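Local coordinates for glycoprotein (Chandipura virus, PDB 5MDM) that probably attaches the virus to host receptors and, once acidified in the endosome, changes conformation to drive fusion of the viral and endosomal membranes, at residues F230-W235 and E261-L266. Residues are numbered along the deposited sequence; the frame is centred on the assembly and turned at random.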
# COMPACT_ATOMS: atom_id res chain seq x y z
N PHE A 230 4.08 -0.04 24.05
CA PHE A 230 5.37 0.55 23.77
C PHE A 230 5.22 1.98 23.26
O PHE A 230 4.15 2.36 22.76
CB PHE A 230 6.05 -0.31 22.71
CG PHE A 230 6.47 -1.66 23.20
CD1 PHE A 230 6.83 -1.84 24.52
CD2 PHE A 230 6.50 -2.74 22.34
CE1 PHE A 230 7.21 -3.09 24.98
CE2 PHE A 230 6.88 -4.00 22.79
CZ PHE A 230 7.24 -4.17 24.12
N PRO A 231 6.30 2.78 23.35
CA PRO A 231 6.29 4.17 22.89
C PRO A 231 5.85 4.32 21.43
O PRO A 231 5.39 5.39 21.05
CB PRO A 231 7.75 4.59 23.02
CG PRO A 231 8.29 3.74 24.09
CD PRO A 231 7.57 2.43 24.01
N ASN A 232 5.99 3.26 20.63
CA ASN A 232 5.54 3.32 19.24
C ASN A 232 4.07 2.92 19.10
O ASN A 232 3.57 2.74 18.00
CB ASN A 232 6.44 2.47 18.34
CG ASN A 232 6.22 0.98 18.53
OD1 ASN A 232 5.77 0.53 19.58
ND2 ASN A 232 6.55 0.21 17.50
N GLY A 233 3.39 2.78 20.23
CA GLY A 233 1.97 2.51 20.21
C GLY A 233 1.61 1.06 20.00
O GLY A 233 0.44 0.71 19.96
N GLU A 234 2.63 0.22 19.85
CA GLU A 234 2.40 -1.22 19.72
C GLU A 234 2.31 -1.89 21.09
O GLU A 234 2.77 -1.34 22.10
CB GLU A 234 3.49 -1.85 18.85
CG GLU A 234 3.54 -1.25 17.46
CD GLU A 234 4.45 -2.03 16.54
OE1 GLU A 234 5.16 -2.93 17.02
OE2 GLU A 234 4.45 -1.74 15.32
N TRP A 235 1.72 -3.07 21.14
CA TRP A 235 1.35 -3.68 22.41
C TRP A 235 1.79 -5.14 22.50
O TRP A 235 1.63 -5.91 21.55
CB TRP A 235 -0.17 -3.56 22.59
CG TRP A 235 -0.73 -4.10 23.86
CD1 TRP A 235 -1.05 -3.40 24.98
CD2 TRP A 235 -1.11 -5.46 24.12
NE1 TRP A 235 -1.57 -4.23 25.94
CE2 TRP A 235 -1.62 -5.50 25.43
CE3 TRP A 235 -1.05 -6.64 23.38
CZ2 TRP A 235 -2.07 -6.69 26.02
CZ3 TRP A 235 -1.50 -7.82 23.97
CH2 TRP A 235 -2.01 -7.83 25.27
N GLU A 261 -4.99 4.30 22.67
CA GLU A 261 -5.22 3.27 21.66
C GLU A 261 -3.95 2.46 21.37
O GLU A 261 -2.85 2.83 21.78
CB GLU A 261 -5.81 3.88 20.38
CG GLU A 261 -7.33 4.08 20.45
CD GLU A 261 -7.88 4.84 19.25
OE1 GLU A 261 -7.09 5.47 18.52
OE2 GLU A 261 -9.12 4.81 19.05
N VAL A 262 -4.12 1.35 20.67
CA VAL A 262 -3.04 0.42 20.39
C VAL A 262 -3.04 0.06 18.91
O VAL A 262 -4.10 -0.15 18.32
CB VAL A 262 -3.21 -0.86 21.26
CG1 VAL A 262 -2.72 -2.10 20.53
CG2 VAL A 262 -2.52 -0.69 22.60
N ARG A 263 -1.86 -0.00 18.30
CA ARG A 263 -1.75 -0.37 16.89
C ARG A 263 -1.24 -1.80 16.69
O ARG A 263 -0.54 -2.35 17.54
CB ARG A 263 -0.88 0.62 16.13
CG ARG A 263 0.47 0.87 16.76
CD ARG A 263 1.28 1.88 15.96
NE ARG A 263 1.92 1.28 14.80
CZ ARG A 263 3.18 1.51 14.44
NH1 ARG A 263 3.93 2.33 15.16
NH2 ARG A 263 3.69 0.92 13.37
N SER A 264 -1.61 -2.39 15.55
CA SER A 264 -1.10 -3.69 15.17
C SER A 264 0.40 -3.63 15.00
O SER A 264 0.95 -2.60 14.61
CB SER A 264 -1.75 -4.17 13.87
OG SER A 264 -3.07 -4.62 14.10
N THR A 265 1.06 -4.74 15.31
CA THR A 265 2.51 -4.82 15.19
C THR A 265 2.88 -4.79 13.72
O THR A 265 2.66 -5.75 12.98
CB THR A 265 3.06 -6.06 15.90
OG1 THR A 265 2.91 -5.90 17.31
CG2 THR A 265 4.53 -6.23 15.59
N LEU A 266 3.43 -3.65 13.29
CA LEU A 266 3.68 -3.40 11.89
C LEU A 266 4.72 -4.38 11.35
O LEU A 266 4.62 -4.85 10.22
CB LEU A 266 4.12 -1.96 11.67
CG LEU A 266 4.42 -1.51 10.24
CD1 LEU A 266 3.22 -1.71 9.32
CD2 LEU A 266 4.86 -0.05 10.22
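N232 opens the contact through its backbone oxygen, which takes a hydrogen bond from R263 NH1 (N232 O to R263 NH1 2.9 Å). The donor lies in the carbonyl plane, while the oxygen is tilted 24° from the guanidinium plane. N232 OD1 turns back to accept from E234 N in an Asx turn, while ND2 bonds I395 O. One residue on, the type I turn F230–G233 ends, and G233 O receives R263 N at 2.9 Å in a nearly straight bond (173°). CG and CD of R263 pack against the G233 and N232 carbonyls; its chain is bent at chi3 (-80°), beyond which the guanidinium reaches N232.

E234, extended beyond CG, crosses R263 obliquely on its way to T265 and L266, its carboxylate nearly perpendicular to the guanidinium. E234 OE2 accepts L266 N at 3.0 Å, met from above the carboxylate plane. E234 OE2 also sits over a face of the guanidinium, 3.4 Å from R263 NH2, a salt bridge held by charge, since the oxygen lies above that plane. E234 OE1 lies 3.7 Å from T265 CG2. W235 adds an apolar touch, its CB against V262 CG1 at 3.6 Å; V262 CG2 meets CB and CD1, oblique to the indole, whose NE1 bonds L220 O.

F230 N to E234 O closes the turn linking strands 225-229 and 235-237, and backbone and side-chain bonds pin the loop ahead of helix 270-295 against it. Residues 261-266 fall in a region probably used for trimerization, though no other chain touches the contact here. V262 also packs on strand 218-222, and T265 OG1 and W235 O both bond T45 OG1 of strand 36-49.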